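M32 carboxypeptidase (Chitinophagaceae bacterium, PDB 7A03) probably acts as a metal-dependent carboxypeptidase of the M32 (Taq) family, removing amino acids from the C-terminal end of peptides. Local coordinates at residues D174-L188 against I356-K370. Numbering follows the deposited sequence.
Sequences DTIFTEVKTALSPLL and ITYHFHIMIRYEIEK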
loop_
_atom_site.group_PDB
_atom_site.type_symbol
_atom_site.label_atom_id
_atom_site.label_comp_id
_atom_site.label_asym_id
_atom_site.label_seq_id
_atom_site.Cartn_x
_atom_site.Cartn_y
_atom_site.Cartn_z
ATOM N N ASP A 174 -12.522 -14.272 -0.201
ATOM C CA ASP A 174 -13.967 -14.356 -0.050
ATOM C C ASP A 174 -14.338 -14.442 1.415
ATOM O O ASP A 174 -15.279 -13.777 1.868
ATOM C CB ASP A 174 -14.508 -15.587 -0.771
ATOM C CG ASP A 174 -14.715 -15.367 -2.258
ATOM O OD1 ASP A 174 -14.499 -14.240 -2.762
ATOM O OD2 ASP A 174 -15.120 -16.353 -2.920
ATOM N N THR A 175 -13.603 -15.253 2.180
ATOM C CA THR A 175 -13.877 -15.335 3.613
ATOM C C THR A 175 -13.683 -13.977 4.288
ATOM O O THR A 175 -14.549 -13.510 5.053
ATOM C CB THR A 175 -12.973 -16.403 4.224
ATOM O OG1 THR A 175 -13.346 -17.677 3.687
ATOM C CG2 THR A 175 -13.077 -16.423 5.759
ATOM N N ILE A 176 -12.554 -13.317 4.008
ATOM C CA ILE A 176 -12.286 -12.026 4.640
ATOM C C ILE A 176 -13.344 -10.993 4.265
ATOM O O ILE A 176 -13.830 -10.244 5.123
ATOM C CB ILE A 176 -10.859 -11.546 4.309
ATOM C CG1 ILE A 176 -9.858 -12.386 5.089
ATOM C CG2 ILE A 176 -10.695 -10.080 4.669
ATOM C CD1 ILE A 176 -8.437 -12.265 4.602
ATOM N N PHE A 177 -13.710 -10.914 2.987
ATOM C CA PHE A 177 -14.629 -9.857 2.585
ATOM C C PHE A 177 -16.066 -10.152 2.988
ATOM O O PHE A 177 -16.842 -9.214 3.202
ATOM C CB PHE A 177 -14.493 -9.523 1.097
ATOM C CG PHE A 177 -13.245 -8.742 0.767
ATOM C CD1 PHE A 177 -13.053 -7.456 1.275
ATOM C CD2 PHE A 177 -12.264 -9.290 -0.038
ATOM C CE1 PHE A 177 -11.893 -6.735 0.972
ATOM C CE2 PHE A 177 -11.101 -8.574 -0.334
ATOM C CZ PHE A 177 -10.926 -7.289 0.174
ATOM N N THR A 178 -16.431 -11.430 3.123
ATOM C CA THR A 178 -17.710 -11.751 3.735
ATOM C C THR A 178 -17.742 -11.267 5.174
ATOM O O THR A 178 -18.763 -10.743 5.638
ATOM C CB THR A 178 -17.951 -13.260 3.650
ATOM O OG1 THR A 178 -18.075 -13.644 2.274
ATOM C CG2 THR A 178 -19.230 -13.657 4.403
ATOM N N GLU A 179 -16.619 -11.405 5.890
ATOM C CA GLU A 179 -16.556 -10.846 7.238
ATOM C C GLU A 179 -16.642 -9.321 7.221
ATOM O O GLU A 179 -17.331 -8.725 8.055
ATOM C CB GLU A 179 -15.296 -11.339 7.952
ATOM C CG GLU A 179 -15.409 -12.772 8.443
ATOM C CD GLU A 179 -14.074 -13.495 8.556
ATOM O OE1 GLU A 179 -13.035 -12.926 8.159
ATOM O OE2 GLU A 179 -14.063 -14.637 9.064
ATOM N N VAL A 180 -15.941 -8.674 6.289
ATOM C CA VAL A 180 -16.067 -7.225 6.137
ATOM C C VAL A 180 -17.534 -6.834 6.004
ATOM O O VAL A 180 -18.035 -5.970 6.736
ATOM C CB VAL A 180 -15.227 -6.717 4.947
ATOM C CG1 VAL A 180 -15.645 -5.305 4.565
ATOM C CG2 VAL A 180 -13.745 -6.763 5.270
ATOM N N LYS A 181 -18.251 -7.481 5.085
ATOM C CA LYS A 181 -19.660 -7.155 4.890
ATOM C C LYS A 181 -20.445 -7.382 6.175
ATOM O O LYS A 181 -21.056 -6.450 6.722
ATOM C CB LYS A 181 -20.250 -7.978 3.741
ATOM C CG LYS A 181 -21.688 -7.609 3.376
ATOM C CD LYS A 181 -22.707 -8.413 4.186
ATOM C CE LYS A 181 -23.987 -7.627 4.421
ATOM N NZ LYS A 181 -25.080 -8.517 4.882
ATOM N N THR A 182 -20.386 -8.606 6.703
ATOM C CA THR A 182 -21.323 -8.989 7.756
ATOM C C THR A 182 -21.012 -8.297 9.072
ATOM O O THR A 182 -21.905 -8.168 9.909
ATOM C CB THR A 182 -21.308 -10.511 7.987
ATOM O OG1 THR A 182 -20.001 -10.940 8.354
ATOM C CG2 THR A 182 -21.734 -11.254 6.719
ATOM N N ALA A 183 -19.781 -7.828 9.269
ATOM C CA ALA A 183 -19.415 -7.189 10.522
ATOM C C ALA A 183 -19.396 -5.670 10.426
ATOM O O ALA A 183 -19.839 -4.995 11.355
ATOM C CB ALA A 183 -18.044 -7.688 10.991
ATOM N N LEU A 184 -18.912 -5.102 9.321
ATOM C CA LEU A 184 -18.849 -3.652 9.224
ATOM C C LEU A 184 -20.154 -3.022 8.760
ATOM O O LEU A 184 -20.390 -1.849 9.071
ATOM C CB LEU A 184 -17.702 -3.204 8.313
ATOM C CG LEU A 184 -16.303 -3.640 8.756
ATOM C CD1 LEU A 184 -15.263 -3.000 7.828
ATOM C CD2 LEU A 184 -15.993 -3.314 10.221
ATOM N N SER A 185 -21.023 -3.728 8.021
ATOM C CA SER A 185 -22.327 -3.129 7.738
ATOM C C SER A 185 -23.104 -2.804 9.008
ATOM O O SER A 185 -23.600 -1.669 9.126
ATOM C CB SER A 185 -23.137 -3.967 6.739
ATOM O OG SER A 185 -22.356 -4.316 5.607
ATOM N N PRO A 186 -23.245 -3.713 9.981
ATOM C CA PRO A 186 -23.943 -3.326 11.219
ATOM C C PRO A 186 -23.246 -2.201 11.951
ATOM O O PRO A 186 -23.905 -1.321 12.521
ATOM C CB PRO A 186 -23.949 -4.622 12.048
ATOM C CG PRO A 186 -23.734 -5.721 11.082
ATOM C CD PRO A 186 -22.865 -5.139 9.988
ATOM N N LEU A 187 -21.911 -2.206 11.939
ATOM C CA LEU A 187 -21.176 -1.121 12.571
ATOM C C LEU A 187 -21.489 0.219 11.903
ATOM O O LEU A 187 -21.668 1.237 12.588
ATOM C CB LEU A 187 -19.681 -1.447 12.559
ATOM C CG LEU A 187 -18.728 -0.401 13.118
ATOM C CD1 LEU A 187 -19.240 0.069 14.438
ATOM C CD2 LEU A 187 -17.324 -0.961 13.260
ATOM N N LEU A 188 -21.595 0.230 10.566
ATOM C CA LEU A 188 -21.961 1.462 9.866
ATOM C C LEU A 188 -23.377 1.904 10.220
ATOM O O LEU A 188 -23.641 3.109 10.360
ATOM C CB LEU A 188 -21.798 1.282 8.351
ATOM C CG LEU A 188 -20.346 1.315 7.887
ATOM C CD1 LEU A 188 -20.203 0.966 6.416
ATOM C CD2 LEU A 188 -19.768 2.686 8.153
ATOM N N ILE A 356 -13.126 2.723 7.961
ATOM C CA ILE A 356 -14.159 1.691 7.992
ATOM C C ILE A 356 -14.706 1.501 6.588
ATOM O O ILE A 356 -14.607 0.411 6.008
ATOM C CB ILE A 356 -15.292 2.010 8.987
ATOM C CG1 ILE A 356 -14.721 2.195 10.395
ATOM C CG2 ILE A 356 -16.347 0.919 8.962
ATOM C CD1 ILE A 356 -13.994 0.975 10.918
ATOM N N THR A 357 -15.281 2.568 6.031
ATOM C CA THR A 357 -15.892 2.457 4.713
ATOM C C THR A 357 -14.873 2.125 3.628
ATOM O O THR A 357 -15.261 1.555 2.602
ATOM C CB THR A 357 -16.643 3.744 4.357
ATOM O OG1 THR A 357 -15.711 4.833 4.310
ATOM C CG2 THR A 357 -17.738 4.025 5.369
ATOM N N TYR A 358 -13.590 2.453 3.839
ATOM C CA TYR A 358 -12.549 2.133 2.858
ATOM C C TYR A 358 -12.671 0.698 2.355
ATOM O O TYR A 358 -12.534 0.428 1.151
ATOM C CB TYR A 358 -11.164 2.325 3.494
ATOM C CG TYR A 358 -10.012 2.252 2.506
ATOM C CD1 TYR A 358 -9.427 1.029 2.173
ATOM C CD2 TYR A 358 -9.515 3.401 1.911
ATOM C CE1 TYR A 358 -8.395 0.952 1.264
ATOM C CE2 TYR A 358 -8.474 3.343 1.005
ATOM C CZ TYR A 358 -7.915 2.117 0.692
ATOM O OH TYR A 358 -6.876 2.040 -0.212
ATOM N N HIS A 359 -12.949 -0.236 3.265
ATOM C CA HIS A 359 -12.906 -1.641 2.900
ATOM C C HIS A 359 -14.080 -2.058 2.030
ATOM O O HIS A 359 -13.940 -2.990 1.231
ATOM C CB HIS A 359 -12.670 -2.482 4.152
ATOM C CG HIS A 359 -11.487 -1.990 4.921
ATOM N ND1 HIS A 359 -10.197 -2.134 4.449
ATOM C CD2 HIS A 359 -11.395 -1.264 6.061
ATOM C CE1 HIS A 359 -9.359 -1.546 5.286
ATOM N NE2 HIS A 359 -10.057 -1.016 6.277
ATOM N N PHE A 360 -15.192 -1.320 2.075
ATOM C CA PHE A 360 -16.232 -1.581 1.085
ATOM C C PHE A 360 -15.764 -1.198 -0.313
ATOM O O PHE A 360 -15.982 -1.955 -1.272
ATOM C CB PHE A 360 -17.531 -0.891 1.470
ATOM C CG PHE A 360 -18.214 -1.536 2.642
ATOM C CD1 PHE A 360 -17.848 -1.207 3.938
ATOM C CD2 PHE A 360 -19.165 -2.521 2.447
ATOM C CE1 PHE A 360 -18.458 -1.825 5.020
ATOM C CE2 PHE A 360 -19.772 -3.135 3.518
ATOM C CZ PHE A 360 -19.417 -2.788 4.799
ATOM N N HIS A 361 -15.071 -0.058 -0.431
ATOM C CA HIS A 361 -14.466 0.305 -1.713
ATOM C C HIS A 361 -13.608 -0.847 -2.225
ATOM O O HIS A 361 -13.733 -1.278 -3.384
ATOM C CB HIS A 361 -13.616 1.570 -1.555
ATOM C CG HIS A 361 -14.398 2.807 -1.216
ATOM N ND1 HIS A 361 -14.928 3.654 -2.175
ATOM C CD2 HIS A 361 -14.693 3.367 -0.020
ATOM C CE1 HIS A 361 -15.544 4.660 -1.578
ATOM N NE2 HIS A 361 -15.417 4.509 -0.271
ATOM N N ILE A 362 -12.796 -1.429 -1.335
ATOM C CA ILE A 362 -11.910 -2.484 -1.810
ATOM C C ILE A 362 -12.735 -3.698 -2.177
ATOM O O ILE A 362 -12.501 -4.343 -3.214
ATOM C CB ILE A 362 -10.826 -2.805 -0.766
ATOM C CG1 ILE A 362 -9.946 -1.584 -0.498
ATOM C CG2 ILE A 362 -9.969 -3.983 -1.208
ATOM C CD1 ILE A 362 -9.063 -1.181 -1.680
ATOM N N MET A 363 -13.742 -4.008 -1.363
ATOM C CA MET A 363 -14.541 -5.194 -1.625
ATOM C C MET A 363 -15.209 -5.092 -2.986
ATOM O O MET A 363 -15.218 -6.064 -3.760
ATOM C CB MET A 363 -15.579 -5.367 -0.525
ATOM C CG MET A 363 -16.309 -6.691 -0.571
ATOM S SD MET A 363 -17.585 -6.731 0.686
ATOM C CE MET A 363 -18.766 -5.580 -0.011
ATOM N N ILE A 364 -15.701 -3.896 -3.328
ATOM C CA ILE A 364 -16.397 -3.744 -4.598
ATOM C C ILE A 364 -15.427 -4.002 -5.738
ATOM O O ILE A 364 -15.716 -4.790 -6.651
ATOM C CB ILE A 364 -17.066 -2.363 -4.680
ATOM C CG1 ILE A 364 -18.264 -2.326 -3.727
ATOM C CG2 ILE A 364 -17.483 -2.076 -6.115
ATOM C CD1 ILE A 364 -18.709 -0.934 -3.370
ATOM N N ARG A 365 -14.215 -3.441 -5.634
ATOM C CA ARG A 365 -13.226 -3.662 -6.683
ATOM C C ARG A 365 -12.866 -5.138 -6.758
ATOM O O ARG A 365 -12.782 -5.720 -7.855
ATOM C CB ARG A 365 -11.999 -2.775 -6.441
ATOM C CG ARG A 365 -12.277 -1.288 -6.724
ATOM C CD ARG A 365 -11.359 -0.376 -5.907
ATOM N NE ARG A 365 -11.553 1.051 -6.174
ATOM C CZ ARG A 365 -12.628 1.757 -5.803
ATOM N NH1 ARG A 365 -13.624 1.175 -5.153
ATOM N NH2 ARG A 365 -12.710 3.056 -6.070
ATOM N N TYR A 366 -12.763 -5.787 -5.592
ATOM C CA TYR A 366 -12.429 -7.201 -5.598
ATOM C C TYR A 366 -13.503 -7.988 -6.336
ATOM O O TYR A 366 -13.204 -8.755 -7.269
ATOM C CB TYR A 366 -12.207 -7.685 -4.161
ATOM C CG TYR A 366 -12.176 -9.171 -3.995
ATOM C CD1 TYR A 366 -11.060 -9.916 -4.354
ATOM C CD2 TYR A 366 -13.270 -9.838 -3.461
ATOM C CE1 TYR A 366 -11.052 -11.279 -4.209
ATOM C CE2 TYR A 366 -13.261 -11.221 -3.301
ATOM C CZ TYR A 366 -12.136 -11.926 -3.680
ATOM O OH TYR A 366 -12.085 -13.290 -3.536
ATOM N N GLU A 367 -14.777 -7.729 -6.012
ATOM C CA GLU A 367 -15.810 -8.553 -6.627
ATOM C C GLU A 367 -15.836 -8.307 -8.122
ATOM O O GLU A 367 -15.898 -9.259 -8.919
ATOM C CB GLU A 367 -17.186 -8.318 -5.998
ATOM C CG GLU A 367 -17.241 -8.514 -4.482
ATOM C CD GLU A 367 -17.024 -9.954 -4.024
ATOM O OE1 GLU A 367 -17.150 -10.890 -4.845
ATOM O OE2 GLU A 367 -16.732 -10.146 -2.821
ATOM N N ILE A 368 -15.662 -7.045 -8.520
ATOM C CA ILE A 368 -15.715 -6.726 -9.936
ATOM C C ILE A 368 -14.548 -7.378 -10.649
ATOM O O ILE A 368 -14.726 -8.039 -11.683
ATOM C CB ILE A 368 -15.764 -5.203 -10.137
ATOM C CG1 ILE A 368 -17.170 -4.689 -9.840
ATOM C CG2 ILE A 368 -15.308 -4.825 -11.548
ATOM C CD1 ILE A 368 -17.261 -3.200 -9.765
ATOM N N GLU A 369 -13.346 -7.279 -10.066
ATOM C CA GLU A 369 -12.208 -7.876 -10.748
ATOM C C GLU A 369 -12.404 -9.369 -10.860
ATOM O O GLU A 369 -12.156 -9.961 -11.925
ATOM C CB GLU A 369 -10.897 -7.550 -10.042
ATOM C CG GLU A 369 -10.419 -6.152 -10.318
ATOM C CD GLU A 369 -9.102 -5.850 -9.674
ATOM O OE1 GLU A 369 -8.456 -6.793 -9.172
ATOM O OE2 GLU A 369 -8.718 -4.667 -9.672
ATOM N N LYS A 370 -12.946 -9.976 -9.802
ATOM C CA LYS A 370 -13.093 -11.421 -9.799
ATOM C C LYS A 370 -14.052 -11.844 -10.895
ATOM O O LYS A 370 -13.831 -12.866 -11.554
ATOM C CB LYS A 370 -13.573 -11.881 -8.421
ATOM C CG LYS A 370 -13.729 -13.388 -8.280
ATOM C CD LYS A 370 -14.149 -13.777 -6.861
ATOM C CE LYS A 370 -15.296 -12.915 -6.367
ATOM N NZ LYS A 370 -15.953 -13.494 -5.164
#
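The ring of Phe177 receives the CA of Met363 over one face, in a CH-pi contact 25° off the ring normal, and makes an offset stack with Tyr366, the two planes 30° apart. On the Tyr366 ring, Phe177 CD2 lies over one face, displaced toward the rim, while Asp174 OD1 sits at the edge in the ring plane. Phe360, the third ring, has Val180 CG1 over one face and Ser185 OG at its edge, 3.4 Å from CZ.

These groups join two helices of the largely helical M32 fold that run in roughly opposite directions, their segment axes inclined at 140° and 10.2 Å apart at closest approach. Phe360 meets the knob-into-hole criterion, its side chain seated among Val180, Leu184, Ser185 and Leu188. Its CE1 is 3.6 Å from Leu184 CB, and Leu188 CD1 also reaches CE1. The Ser185 hydroxyl beside this ring is hydrogen-bonded to Lys181 O, which restrains the rotation of that hydroxyl. Beyond the knob, Leu188 CD2 packs on Ile356 CG2 and Thr357 CG2, carrying the apolar seam to the residues that lead into helix 358-374. Phe486 of helix 486-497 also touches Val180, and Ser423 of helix 420-439 holds His359 ND1, so other helices flank the pair.

Polar bonds close the other end. Tyr366 CG lies anti to the backbone N, which sets the ring against that of Phe177 and brings its hydroxyl to Asp174. Lys370 NZ forms salt bridges with both Asp174 OD1 and Glu367 OE1, a network that probably eases repulsion between the two carboxylates. Asp174 OD1 is gripped twice, from opposite faces of its carboxylate plane: Lys370 NZ approaches on the syn side at 2.9 Å, whereas Tyr366 OH donates from above the plane at 2.7 Å.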